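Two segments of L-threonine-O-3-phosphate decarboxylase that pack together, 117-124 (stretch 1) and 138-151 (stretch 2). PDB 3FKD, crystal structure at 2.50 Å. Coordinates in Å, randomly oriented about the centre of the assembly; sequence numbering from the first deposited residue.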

# COMPACT_ATOMS: atom_id res chain seq x y z
N PRO A 117 12.15 4.73 -28.35
CA PRO A 117 13.41 5.22 -27.77
C PRO A 117 13.29 6.63 -27.16
O PRO A 117 12.90 7.56 -27.86
N SER A 118 13.61 6.77 -25.88
CA SER A 118 13.50 8.07 -25.23
C SER A 118 14.43 9.14 -25.84
O SER A 118 14.13 10.34 -25.78
N ASN A 119 15.55 8.74 -26.43
CA ASN A 119 16.39 9.79 -27.00
C ASN A 119 16.27 9.97 -28.50
O ASN A 119 17.20 10.36 -29.19
N GLU A 120 15.06 9.69 -28.96
CA GLU A 120 14.64 10.02 -30.30
C GLU A 120 13.34 10.75 -30.01
O GLU A 120 12.81 10.66 -28.89
N ASP A 121 12.87 11.56 -30.94
CA ASP A 121 11.86 12.53 -30.58
C ASP A 121 10.53 11.82 -30.50
O ASP A 121 10.03 11.33 -31.52
N ILE A 122 9.96 11.75 -29.30
CA ILE A 122 8.69 11.09 -29.13
C ILE A 122 7.57 11.81 -29.88
O ILE A 122 6.53 11.22 -30.20
N GLY A 123 7.79 13.09 -30.19
CA GLY A 123 6.79 13.91 -30.84
C GLY A 123 6.47 13.40 -32.23
O GLY A 123 5.59 13.91 -32.92
N GLU A 124 7.16 12.34 -32.61
CA GLU A 124 7.29 11.92 -33.97
C GLU A 124 7.26 10.38 -34.00
O GLU A 124 7.74 9.75 -34.93
N PRO A 138 12.10 14.83 -15.81
CA PRO A 138 13.19 14.17 -16.55
C PRO A 138 13.15 12.67 -16.33
O PRO A 138 12.74 12.24 -15.26
N ASN A 139 13.57 11.90 -17.32
CA ASN A 139 13.43 10.45 -17.32
C ASN A 139 14.44 9.68 -16.46
O ASN A 139 15.59 10.02 -16.41
N ASN A 140 13.96 8.65 -15.78
CA ASN A 140 14.76 7.62 -15.12
C ASN A 140 14.94 6.48 -16.14
O ASN A 140 13.96 5.94 -16.58
N PRO A 141 16.18 6.10 -16.50
CA PRO A 141 17.49 6.41 -15.91
C PRO A 141 18.28 7.45 -16.70
O PRO A 141 19.32 7.87 -16.24
N ASP A 142 17.76 7.80 -17.87
CA ASP A 142 18.38 8.64 -18.91
C ASP A 142 18.66 10.07 -18.54
O ASP A 142 19.63 10.67 -19.00
N GLY A 143 17.71 10.64 -17.80
CA GLY A 143 17.68 12.07 -17.54
C GLY A 143 17.15 12.81 -18.75
O GLY A 143 17.33 14.02 -18.85
N ARG A 144 16.54 12.12 -19.69
CA ARG A 144 16.03 12.78 -20.88
C ARG A 144 15.00 13.79 -20.45
O ARG A 144 14.16 13.50 -19.63
N LEU A 145 15.06 15.00 -20.97
CA LEU A 145 14.14 16.04 -20.53
C LEU A 145 13.52 16.70 -21.75
O LEU A 145 14.22 17.20 -22.62
N LEU A 146 12.19 16.68 -21.78
CA LEU A 146 11.39 17.36 -22.78
C LEU A 146 10.99 18.72 -22.23
O LEU A 146 10.79 18.88 -21.02
N GLN A 147 10.86 19.70 -23.12
CA GLN A 147 10.45 21.04 -22.75
C GLN A 147 8.97 21.03 -22.47
O GLN A 147 8.22 20.41 -23.21
N ARG A 148 8.56 21.73 -21.41
CA ARG A 148 7.15 21.89 -21.06
C ARG A 148 6.37 22.12 -22.33
O ARG A 148 5.22 21.69 -22.45
N THR A 149 7.02 22.77 -23.29
CA THR A 149 6.46 23.12 -24.60
C THR A 149 6.35 21.95 -25.57
O THR A 149 5.39 21.85 -26.33
N GLU A 150 7.34 21.07 -25.58
CA GLU A 150 7.31 19.92 -26.47
C GLU A 150 6.16 19.03 -26.03
O GLU A 150 5.43 18.47 -26.85
N ILE A 151 5.99 18.93 -24.72
CA ILE A 151 4.90 18.16 -24.17
C ILE A 151 3.55 18.75 -24.56
O ILE A 151 2.70 18.02 -25.07

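Two carboxylates face each other across this contact: Asp121 OD1 lies 3.2 Å from Glu150 OE2. Both atoms are acceptors, so the approach is no hydrogen bond, and on charge alone it should be unfavourable. The example illustrates a general principle, that a small interface can combine well-matched polar pairs with a poor one.

The Asp121 carboxylate is not without a partner. With chi1 in t, its CA-to-CB bond runs sideways, yet its end comes nearer the second stretch, and Asp121 OD1 accepts a hydrogen bond from Gly123 N at 2.8 Å within its own stretch. Glu150 points toward the first stretch with chi1 t and chi2 p, and this bend brings Glu150 OE2 to 3.5 Å from Gly123 CA and 4.0 Å from Ile122 CD1. The absence of a side chain at Gly123 matters here, since an ideal CB would sit 2.4 Å from Glu150 OE2, a clash.

The polar anchor is at the other end. Ser118, buried and in the p rotamer, points toward the second stretch and donates from Ser118 OG to Asp142 OD2 at 2.4 Å, a very short hydrogen bond. Asp142 also points inward, its chi1 of -104° lying between wells. Asn119 ND2 comes within 3.2 Å of the same Asp142 OD2, but the angle is poor and no direct hydrogen bond forms. A water makes the link instead: its oxygen accepts from Asn119 ND2 at 3.2 Å and donates to Asp142 OD2 at 2.8 Å. Asn119, chi1 m, thus reaches the partner stretch with its end although its CA-to-CB bond points sideways.

Arg144 has the largest area covered by the opposing stretch. It points inward with chi1 t, while chi2 and chi3 lie between wells, a bent course that brings the guanidinium beside Ser118, in the turn formed by Pro117 to Glu120. There Arg144 NH1 donates to Ser118 O at 2.8 Å, a weak hydrogen bond with an angle of only 126°. Ser118 CB lies over one face of the guanidinium, 3.2 Å from Arg144 NH1, and the aliphatic part of the arginine is used as well, with Arg144 CG 3.3 Å from Asn119 OD1.

Between the two polar regions lies a modest apolar patch. Ile122, p at both chi1 and chi2, points toward the second stretch, as Leu146, chi1 m and chi2 t, points toward the first, and Ile122 CG1 meets Leu146 CD1 at 4.0 Å.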

# COMPACT_ATOMS: atom_id res chain seq x y z
CB PRO A 117 14.37 5.26 -28.97
CG PRO A 117 13.69 4.55 -30.08
CD PRO A 117 12.21 4.71 -29.82
CB SER A 118 13.70 7.97 -23.71
OG SER A 118 14.91 7.32 -23.39
CB ASN A 119 17.82 9.74 -26.48
CG ASN A 119 17.97 10.48 -25.15
OD1 ASN A 119 17.62 11.67 -25.04
ND2 ASN A 119 18.45 9.77 -24.12
CB GLU A 120 14.52 8.75 -31.12
CG GLU A 120 15.76 7.84 -30.81
CD GLU A 120 16.02 6.73 -31.84
OE1 GLU A 120 15.21 6.61 -32.80
OE2 GLU A 120 17.02 5.98 -31.66
CB ASP A 121 11.80 13.66 -31.60
CG ASP A 121 10.75 14.69 -31.27
OD1 ASP A 121 10.13 14.59 -30.20
OD2 ASP A 121 10.55 15.62 -32.10
CB ILE A 122 8.38 10.93 -27.65
CG1 ILE A 122 8.74 12.22 -26.90
CG2 ILE A 122 9.24 9.80 -27.07
CD1 ILE A 122 7.80 13.37 -27.16
CB GLU A 124 8.62 12.48 -34.45
CG GLU A 124 9.03 12.27 -35.85
CD GLU A 124 10.50 12.07 -35.86
OE1 GLU A 124 10.99 11.63 -34.80
OE2 GLU A 124 11.17 12.35 -36.89
CB PRO A 138 14.46 14.75 -15.90
CG PRO A 138 14.05 15.15 -14.58
CD PRO A 138 12.63 15.66 -14.73
CB ASN A 139 13.49 9.94 -18.76
CG ASN A 139 13.11 8.48 -18.89
OD1 ASN A 139 12.04 8.06 -18.44
ND2 ASN A 139 13.98 7.71 -19.50
CB ASN A 140 13.93 7.14 -13.90
CG ASN A 140 14.46 5.88 -13.23
OD1 ASN A 140 15.65 5.58 -13.26
ND2 ASN A 140 13.56 5.15 -12.58
CB PRO A 141 18.20 5.05 -16.03
CG PRO A 141 17.47 4.29 -17.16
CD PRO A 141 16.39 5.21 -17.66
CB ASP A 142 17.35 8.79 -20.04
CG ASP A 142 17.68 7.97 -21.17
OD1 ASP A 142 18.80 7.44 -21.13
OD2 ASP A 142 16.84 7.82 -22.08
CB ARG A 144 15.44 11.78 -21.86
CG ARG A 144 15.03 12.37 -23.18
CD ARG A 144 13.56 12.85 -23.21
NE ARG A 144 12.64 12.05 -22.38
CZ ARG A 144 11.89 11.04 -22.81
NH1 ARG A 144 11.94 10.67 -24.10
NH2 ARG A 144 11.07 10.39 -21.97
CB LEU A 145 14.85 17.09 -19.66
CG LEU A 145 13.97 18.16 -18.95
CD1 LEU A 145 13.36 17.64 -17.69
CD2 LEU A 145 14.76 19.47 -18.61
CB LEU A 146 10.13 16.54 -23.05
CG LEU A 146 10.43 15.11 -23.42
CD1 LEU A 146 9.15 14.26 -23.53
CD2 LEU A 146 11.21 15.14 -24.72
CB GLN A 147 10.72 22.00 -23.91
CG GLN A 147 12.18 22.26 -24.18
CD GLN A 147 12.85 22.84 -22.98
OE1 GLN A 147 12.43 23.89 -22.48
NE2 GLN A 147 13.88 22.16 -22.49
CB ARG A 148 6.97 23.05 -20.07
CG ARG A 148 5.71 23.86 -20.28
CD ARG A 148 5.46 24.95 -19.23
NE ARG A 148 4.07 25.37 -19.36
CZ ARG A 148 3.05 24.89 -18.65
NH1 ARG A 148 3.27 24.01 -17.69
NH2 ARG A 148 1.80 25.31 -18.87
CB THR A 149 7.32 24.20 -25.27
OG1 THR A 149 7.61 25.23 -24.32
CG2 THR A 149 6.60 24.81 -26.46
CB GLU A 150 8.64 19.16 -26.43
CG GLU A 150 8.58 17.80 -27.09
CD GLU A 150 8.33 17.84 -28.59
OE1 GLU A 150 8.46 18.94 -29.20
OE2 GLU A 150 8.02 16.78 -29.17
CB ILE A 151 5.06 17.98 -22.65
CG1 ILE A 151 6.23 17.04 -22.37
CG2 ILE A 151 3.80 17.39 -22.06
CD1 ILE A 151 6.43 16.68 -20.93
O HOH W 1 18.58 6.63 -23.85